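Local atomic coordinates of protein archease (Thermotoga maritima, PDB entry 1J5U), a protein that probably activates the tRNA-splicing ligase RtcB by promoting its guanylylation and turnover, and binds a calcium ion. Residues E26-Y32 and D126-T130; R40-L44 and A85-I89; E64-F70 and T115-F121. All coordinates share one frame. Residues are numbered along the deposited sequence.

Contact 1: E26-Y32 and D126-T130; sequences EISGNSY and DVLKT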
# COMPACT_ATOMS: atom_id res chain seq x y z
N GLU A 26 -5.94 0.60 10.05
CA GLU A 26 -5.08 -0.03 11.01
C GLU A 26 -4.88 -1.40 10.39
O GLU A 26 -5.86 -2.09 10.10
CB GLU A 26 -5.76 -0.19 12.36
CG GLU A 26 -4.86 -0.80 13.43
CD GLU A 26 -3.74 0.15 13.87
OE1 GLU A 26 -3.93 1.39 13.75
OE2 GLU A 26 -2.68 -0.33 14.34
N ILE A 27 -3.63 -1.78 10.13
CA ILE A 27 -3.36 -3.10 9.57
C ILE A 27 -2.66 -3.93 10.63
O ILE A 27 -1.90 -3.43 11.46
CB ILE A 27 -2.49 -3.03 8.27
CG1 ILE A 27 -1.19 -2.25 8.54
CG2 ILE A 27 -3.30 -2.43 7.14
CD1 ILE A 27 -0.23 -2.25 7.35
N SER A 28 -2.94 -5.22 10.63
CA SER A 28 -2.36 -6.10 11.63
C SER A 28 -2.08 -7.45 11.02
O SER A 28 -2.76 -7.86 10.08
CB SER A 28 -3.33 -6.26 12.79
OG SER A 28 -4.60 -6.67 12.30
N GLY A 29 -1.09 -8.14 11.58
CA GLY A 29 -0.73 -9.46 11.09
C GLY A 29 0.34 -10.01 12.02
O GLY A 29 0.63 -9.42 13.06
N ASN A 30 0.93 -11.15 11.67
CA ASN A 30 1.96 -11.73 12.53
C ASN A 30 3.37 -11.44 12.02
O ASN A 30 4.34 -11.86 12.63
CB ASN A 30 1.78 -13.26 12.64
CG ASN A 30 0.47 -13.65 13.34
OD1 ASN A 30 -0.25 -14.56 12.88
ND2 ASN A 30 0.16 -12.99 14.46
N SER A 31 3.49 -10.72 10.91
CA SER A 31 4.82 -10.46 10.36
C SER A 31 4.79 -9.29 9.40
O SER A 31 3.72 -8.84 8.99
CB SER A 31 5.29 -11.69 9.57
OG SER A 31 4.54 -11.79 8.36
N TYR A 32 5.97 -8.82 9.05
CA TYR A 32 6.16 -7.70 8.13
C TYR A 32 5.54 -8.02 6.78
O TYR A 32 4.93 -7.17 6.16
CB TYR A 32 7.66 -7.43 7.97
CG TYR A 32 7.99 -6.39 6.92
CD1 TYR A 32 7.83 -5.02 7.17
CD2 TYR A 32 8.46 -6.78 5.68
CE1 TYR A 32 8.14 -4.07 6.20
CE2 TYR A 32 8.78 -5.84 4.71
CZ TYR A 32 8.61 -4.49 4.97
OH TYR A 32 8.91 -3.57 4.00
N ASP A 126 1.85 -11.83 19.55
CA ASP A 126 2.13 -12.36 18.22
C ASP A 126 1.78 -11.34 17.12
O ASP A 126 2.12 -11.54 15.96
CB ASP A 126 1.29 -13.63 17.97
CG ASP A 126 1.70 -14.79 18.87
OD1 ASP A 126 1.88 -14.60 20.09
OD2 ASP A 126 1.82 -15.92 18.34
N VAL A 127 1.11 -10.26 17.50
CA VAL A 127 0.66 -9.27 16.54
C VAL A 127 1.56 -8.06 16.28
O VAL A 127 2.03 -7.40 17.20
CB VAL A 127 -0.75 -8.75 16.92
CG1 VAL A 127 -1.29 -7.83 15.82
CG2 VAL A 127 -1.69 -9.93 17.15
N LEU A 128 1.79 -7.81 15.01
CA LEU A 128 2.55 -6.66 14.56
C LEU A 128 1.48 -5.77 13.92
O LEU A 128 0.71 -6.24 13.09
CB LEU A 128 3.58 -7.09 13.51
CG LEU A 128 4.58 -6.00 13.14
CD1 LEU A 128 5.39 -5.61 14.40
CD2 LEU A 128 5.53 -6.51 12.03
N LYS A 129 1.42 -4.50 14.30
CA LYS A 129 0.42 -3.62 13.74
C LYS A 129 0.87 -2.18 13.58
O LYS A 129 1.88 -1.76 14.14
CB LYS A 129 -0.85 -3.64 14.61
CG LYS A 129 -0.64 -3.10 16.02
CD LYS A 129 -1.92 -3.21 16.87
CE LYS A 129 -1.66 -2.72 18.30
NZ LYS A 129 -2.70 -3.18 19.27
N THR A 130 0.12 -1.43 12.78
CA THR A 130 0.38 -0.01 12.56
C THR A 130 -0.76 0.62 11.82
O THR A 130 -1.57 -0.06 11.18
CB THR A 130 1.66 0.25 11.72
OG1 THR A 130 1.88 1.66 11.64
CG2 THR A 130 1.50 -0.29 10.29
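Antiparallel strands are joined by paired backbone hydrogen bonds, and residues 26-29 and 127-130 illustrate this plainly, their short axes 4.8 Å apart at 163°. Ile27 and Thr130 form a hydrogen-bonded pair, with Ile27 N to Thr130 O at 2.9 Å and Thr130 N to Ile27 O at 3.1 Å. Gly29 and Leu128 form the next, with Gly29 N to Leu128 O at 3.0 Å and Leu128 N to Gly29 O at 2.8 Å. Between them Ser28 and Lys129 make a non-hydrogen-bonded pair. Where the ladder ends, a side chain extends it: Asn30 ND2 donates to Asp126 O at 2.9 Å.

Packing is sorted by face. Ile27 CG1 meets Thr130 CG2 at 3.8 Å on the face shared with Leu128, which packs on the Ser31-Tyr32 backbone (Leu128 CD2 to Tyr32 N 3.8 Å). On the other face the stems of Ser28 and Lys129 touch, CB to CB 4.0 Å.

After the short link Asn30-Ser31, helix 32-47 begins, Ser31 OG capping Glu34 N. Strand 23-29 is outermost in a three-stranded antiparallel sheet, with 127-135 central and 113-124 beyond; helix 32-47, through Leu35, covers Ile27 and Leu128, and Phe69 of helix 66-81 also touches Ile27.

Contact 2: R40-L44 and A85-I89; sequences RNILL and APWRI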
# COMPACT_ATOMS: atom_id res chain seq x y z
N ARG A 40 -1.40 -4.28 0.34
CA ARG A 40 -1.84 -4.69 -0.98
C ARG A 40 -3.39 -4.77 -1.01
O ARG A 40 -4.03 -4.23 -1.91
CB ARG A 40 -1.29 -6.08 -1.33
CG ARG A 40 -1.94 -6.69 -2.60
CD ARG A 40 -1.77 -8.23 -2.63
NE ARG A 40 -2.50 -8.82 -1.51
CZ ARG A 40 -2.26 -10.02 -0.99
NH1 ARG A 40 -1.30 -10.79 -1.51
NH2 ARG A 40 -2.93 -10.43 0.08
N ASN A 41 -3.97 -5.47 -0.04
CA ASN A 41 -5.43 -5.59 0.03
C ASN A 41 -6.12 -4.22 -0.00
O ASN A 41 -7.11 -4.05 -0.70
CB ASN A 41 -5.85 -6.37 1.29
CG ASN A 41 -5.45 -7.83 1.24
OD1 ASN A 41 -5.13 -8.35 0.17
ND2 ASN A 41 -5.47 -8.50 2.39
N ILE A 42 -5.59 -3.27 0.75
CA ILE A 42 -6.15 -1.92 0.80
C ILE A 42 -6.13 -1.25 -0.57
O ILE A 42 -7.16 -0.70 -1.01
CB ILE A 42 -5.37 -1.02 1.82
CG1 ILE A 42 -5.63 -1.51 3.26
CG2 ILE A 42 -5.79 0.46 1.65
CD1 ILE A 42 -4.83 -0.76 4.33
N LEU A 43 -4.98 -1.30 -1.26
CA LEU A 43 -4.83 -0.70 -2.58
C LEU A 43 -5.85 -1.25 -3.60
O LEU A 43 -6.50 -0.48 -4.32
CB LEU A 43 -3.38 -0.91 -3.10
CG LEU A 43 -2.25 -0.18 -2.34
CD1 LEU A 43 -0.90 -0.51 -2.99
CD2 LEU A 43 -2.49 1.35 -2.38
N LEU A 44 -5.99 -2.57 -3.65
CA LEU A 44 -6.93 -3.22 -4.57
C LEU A 44 -8.40 -2.90 -4.25
O LEU A 44 -9.21 -2.63 -5.15
CB LEU A 44 -6.75 -4.74 -4.50
CG LEU A 44 -5.37 -5.26 -4.92
CD1 LEU A 44 -5.29 -6.77 -4.74
CD2 LEU A 44 -5.13 -4.87 -6.36
N ALA A 85 -0.90 -4.04 -10.78
CA ALA A 85 -1.27 -4.09 -9.37
C ALA A 85 -0.63 -5.26 -8.61
O ALA A 85 -0.53 -6.38 -9.13
CB ALA A 85 -2.79 -4.16 -9.23
N PRO A 86 -0.16 -5.01 -7.38
CA PRO A 86 0.46 -6.08 -6.58
C PRO A 86 -0.61 -7.16 -6.33
O PRO A 86 -1.74 -6.86 -5.99
CB PRO A 86 0.89 -5.36 -5.30
CG PRO A 86 -0.15 -4.23 -5.17
CD PRO A 86 -0.20 -3.74 -6.62
N TRP A 87 -0.24 -8.42 -6.51
CA TRP A 87 -1.19 -9.51 -6.35
C TRP A 87 -0.77 -10.58 -5.35
O TRP A 87 -1.53 -10.95 -4.43
CB TRP A 87 -1.47 -10.13 -7.74
CG TRP A 87 -2.32 -11.36 -7.72
CD1 TRP A 87 -3.60 -11.48 -7.22
CD2 TRP A 87 -1.97 -12.65 -8.24
NE1 TRP A 87 -4.05 -12.77 -7.40
CE2 TRP A 87 -3.08 -13.50 -8.02
CE3 TRP A 87 -0.83 -13.16 -8.87
CZ2 TRP A 87 -3.07 -14.85 -8.41
CZ3 TRP A 87 -0.82 -14.50 -9.26
CH2 TRP A 87 -1.94 -15.33 -9.02
N ARG A 88 0.45 -11.10 -5.53
CA ARG A 88 0.95 -12.12 -4.63
C ARG A 88 2.33 -11.74 -4.10
O ARG A 88 3.06 -10.99 -4.74
CB ARG A 88 1.02 -13.47 -5.34
CG ARG A 88 -0.36 -14.10 -5.56
CD ARG A 88 -0.93 -14.66 -4.25
NE ARG A 88 -2.32 -15.10 -4.35
CZ ARG A 88 -3.38 -14.30 -4.22
NH1 ARG A 88 -3.21 -13.00 -3.97
NH2 ARG A 88 -4.60 -14.80 -4.32
N ILE A 89 2.64 -12.23 -2.91
CA ILE A 89 3.92 -11.94 -2.28
C ILE A 89 4.52 -13.24 -1.79
O ILE A 89 3.86 -14.03 -1.08
CB ILE A 89 3.75 -10.97 -1.10
CG1 ILE A 89 3.00 -9.72 -1.57
CG2 ILE A 89 5.14 -10.62 -0.53
CD1 ILE A 89 2.51 -8.82 -0.44
O HOH W 1 0.39 -13.12 -1.21
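This is a helix-on-sheet contact near the middle of the chain, partly buried, where helix 32-47 lies against strand 84-92 of the four-stranded antiparallel sheet. The axes of segments 40-44 and 85-89 come within 8.6 Å at 140°, a separation bridged by side chains.

The apolar part is small and well defined. Leu44 CD2 rests on Ala85 CB at 3.8 Å, and Leu43 CD1 approaches Pro86 CG at 4.4 Å. Trp76 of helix 66-81 touches Leu43, Pro86 and Ile89, so both helices share this patch of the strand.

Arg40 makes the polar part. Its aliphatic stem lies along the strand, Arg40 CG 4.0 Å from Pro86 CG and 3.4 Å from Pro86 O. Beyond it, NE and NH2 of Arg40 both donate to Asn41 OD1, at 3.2 and 3.0 Å, while Arg40 NH1 lies 2.9 Å from Trp87 O. A water accepts from Arg40 NH1 at 2.9 Å and from Ile89 N at 3.0 Å, linking helix and strand.

A classic beta bulge interrupts the pairing with strand 95-105, Trp87 and Arg88 both bonding the Thr99 backbone. Arg88 NH1 donates to Trp87 O at 2.7 Å. The two guanidinium groups come close, Arg40 NH1 to Arg88 NH1 3.8 Å; Asn41 OD1 and the water as acceptors for Arg40, and Trp87 O for Arg88, probably offset the like charges, whereas Pro86 O is buried without a polar partner.

Contact 3: E64-F70 and T115-F121; sequences ETEDAFF and TYHLLKF
How a helix start can take up a backbone amide and a phenol of an irregular part of strand 113-124 is exemplified by residues 64-70 against 115-121. Thr65 is the N-cap of helix 66-81: its OG1 (chi1 p) accepts from Ala68 N at 3.0 Å and also bonds Glu63. The helix runs on from Glu66.

In the other segment, Tyr116 to Leu119 make a type II beta turn, Leu119 N to Tyr116 O 3.1 Å, with phi/psi -58/121 at His117 and 59/13 at Leu118. An ST turn overlaps its start, Thr115 OG1 accepting from His117 N at 3.1 Å while bonding Val133 O. His117 NE2 bonds Thr20 OG1, and Lys120 N bonds Thr130 OG1. CA atoms pair Glu66 with Lys120 (6.5 Å) and Phe70 with Tyr116 (7.3 Å).

Glu66 (chi1 m, chi2 p) curls so that OE2 accepts from Phe121 N at 2.8 Å and from a water at 2.5 Å, which bonds Phe121 O weakly at 3.4 Å; Glu66 CG makes a CH-pi contact, 4.1 Å from the Phe121 centroid. Tyr116 OH donates to Asp67 OD1 at 2.7 Å.

Phe70 (t) and Tyr116 (chi1 -92°) form an offset stack, centroids 4.0 Å apart, planes at 9°. Phe121 (m) points its edge at the face of Phe69 (t), T-shaped, centroids 5.6 Å apart, planes at 90°. Leu119 CD1 lies 4.1 Å from Phe69 CD1.

Two acidic side chains of the first helical turn thus pair with donors of the irregular chain beside stacked rings, near the calcium site: the Thr115 side chain is about 4 Å from that of Asp135.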
# COMPACT_ATOMS: atom_id res chain seq x y z
N GLU A 64 12.31 -5.29 7.85
CA GLU A 64 11.17 -4.93 8.67
C GLU A 64 11.23 -3.55 9.32
O GLU A 64 11.26 -3.40 10.54
CB GLU A 64 10.95 -6.07 9.67
CG GLU A 64 10.71 -7.37 8.91
CD GLU A 64 11.17 -8.64 9.62
OE1 GLU A 64 12.40 -8.88 9.70
OE2 GLU A 64 10.30 -9.40 10.09
N THR A 65 11.24 -2.52 8.47
CA THR A 65 11.29 -1.14 8.93
C THR A 65 10.20 -0.33 8.23
O THR A 65 9.73 -0.69 7.15
CB THR A 65 12.63 -0.47 8.58
OG1 THR A 65 12.72 -0.32 7.16
CG2 THR A 65 13.81 -1.32 9.09
N GLU A 66 9.83 0.79 8.84
CA GLU A 66 8.80 1.64 8.26
C GLU A 66 9.29 2.21 6.95
O GLU A 66 8.51 2.39 6.00
CB GLU A 66 8.40 2.75 9.24
CG GLU A 66 7.62 2.21 10.46
CD GLU A 66 8.54 1.73 11.58
OE1 GLU A 66 9.78 1.72 11.38
OE2 GLU A 66 8.02 1.37 12.66
N ASP A 67 10.59 2.50 6.87
CA ASP A 67 11.16 3.03 5.63
C ASP A 67 11.02 2.06 4.47
O ASP A 67 10.62 2.45 3.37
CB ASP A 67 12.65 3.39 5.79
CG ASP A 67 12.87 4.65 6.62
OD1 ASP A 67 11.96 5.49 6.70
OD2 ASP A 67 13.98 4.80 7.18
N ALA A 68 11.36 0.79 4.70
CA ALA A 68 11.26 -0.19 3.62
C ALA A 68 9.79 -0.37 3.25
O ALA A 68 9.47 -0.52 2.07
CB ALA A 68 11.85 -1.55 4.05
N PHE A 69 8.92 -0.34 4.26
CA PHE A 69 7.48 -0.49 4.02
C PHE A 69 6.99 0.65 3.13
O PHE A 69 6.29 0.43 2.13
CB PHE A 69 6.72 -0.48 5.35
CG PHE A 69 5.24 -0.81 5.21
CD1 PHE A 69 4.30 0.20 5.15
CD2 PHE A 69 4.81 -2.14 5.19
CE1 PHE A 69 2.91 -0.11 5.10
CE2 PHE A 69 3.46 -2.45 5.14
CZ PHE A 69 2.50 -1.43 5.10
N PHE A 70 7.37 1.86 3.50
CA PHE A 70 7.04 3.08 2.76
C PHE A 70 7.53 2.99 1.31
O PHE A 70 6.76 3.22 0.38
CB PHE A 70 7.67 4.29 3.48
CG PHE A 70 7.46 5.61 2.79
CD1 PHE A 70 8.32 6.02 1.75
CD2 PHE A 70 6.42 6.45 3.17
CE1 PHE A 70 8.14 7.25 1.11
CE2 PHE A 70 6.21 7.69 2.54
CZ PHE A 70 7.07 8.10 1.50
N THR A 115 1.74 7.80 3.10
CA THR A 115 2.51 8.84 3.78
C THR A 115 3.22 8.25 4.98
O THR A 115 3.06 7.06 5.31
CB THR A 115 1.58 9.97 4.31
OG1 THR A 115 0.79 9.45 5.40
CG2 THR A 115 0.66 10.47 3.21
N TYR A 116 4.01 9.08 5.66
CA TYR A 116 4.68 8.63 6.86
C TYR A 116 3.81 8.91 8.09
O TYR A 116 4.17 8.56 9.20
CB TYR A 116 6.03 9.33 7.04
CG TYR A 116 7.19 8.58 6.44
CD1 TYR A 116 7.81 9.05 5.28
CD2 TYR A 116 7.67 7.41 7.02
CE1 TYR A 116 8.88 8.35 4.71
CE2 TYR A 116 8.73 6.71 6.47
CZ TYR A 116 9.33 7.19 5.31
OH TYR A 116 10.38 6.48 4.75
N HIS A 117 2.64 9.52 7.87
CA HIS A 117 1.74 9.86 8.98
C HIS A 117 1.34 8.65 9.80
O HIS A 117 0.76 7.72 9.26
CB HIS A 117 0.45 10.52 8.48
CG HIS A 117 0.65 11.83 7.79
ND1 HIS A 117 1.24 12.92 8.41
CD2 HIS A 117 0.32 12.24 6.54
CE1 HIS A 117 1.26 13.94 7.57
NE2 HIS A 117 0.71 13.55 6.43
N LEU A 118 1.64 8.68 11.09
CA LEU A 118 1.30 7.60 12.01
C LEU A 118 1.87 6.22 11.64
O LEU A 118 1.44 5.22 12.19
CB LEU A 118 -0.24 7.50 12.12
CG LEU A 118 -0.93 8.83 12.52
CD1 LEU A 118 -2.46 8.68 12.51
CD2 LEU A 118 -0.41 9.27 13.89
N LEU A 119 2.82 6.18 10.72
CA LEU A 119 3.43 4.90 10.32
C LEU A 119 4.43 4.51 11.41
O LEU A 119 5.46 5.16 11.55
CB LEU A 119 4.16 5.06 8.98
CG LEU A 119 4.67 3.77 8.33
CD1 LEU A 119 3.52 2.73 8.27
CD2 LEU A 119 5.20 4.09 6.92
N LYS A 120 4.10 3.48 12.19
CA LYS A 120 4.96 3.01 13.29
C LYS A 120 4.55 1.59 13.67
O LYS A 120 3.44 1.37 14.17
CB LYS A 120 4.79 3.92 14.52
CG LYS A 120 5.60 3.51 15.75
CD LYS A 120 5.10 4.29 16.98
CE LYS A 120 6.03 4.17 18.21
NZ LYS A 120 6.09 2.78 18.79
N PHE A 121 5.43 0.62 13.42
CA PHE A 121 5.12 -0.76 13.75
C PHE A 121 5.09 -0.96 15.27
O PHE A 121 5.99 -0.50 15.98
CB PHE A 121 6.15 -1.72 13.13
CG PHE A 121 6.22 -1.66 11.62
CD1 PHE A 121 5.08 -1.49 10.85
CD2 PHE A 121 7.44 -1.84 10.96
CE1 PHE A 121 5.14 -1.49 9.46
CE2 PHE A 121 7.50 -1.85 9.58
CZ PHE A 121 6.36 -1.67 8.83
O HOH W 2 8.90 0.74 14.86

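How the contacts relate
The three contacts show how a small domain is closed by nested, interlocking pairings. Contact 1 joins the ends of the loop within which contacts 2 and 3 both lie, while the segments of those two alternate along the chain. Contacts 1 and 3, centres about 12 Å apart, share the three-stranded sheet and touch where Thr130 OG1 meets Lys120 N. Contacts 1 and 2, centres about 16 Å apart, follow strand 23-29 into helix 32-47 and meet through Ile27 and Ile42. Contacts 2 and 3, centres about 17 Å apart, do not touch, but helix 66-81 leads into strand 84-92. Helices thus tie both sheets together; the side chain of Thr115 in contact 3 lies about 8 Å from the calcium ion.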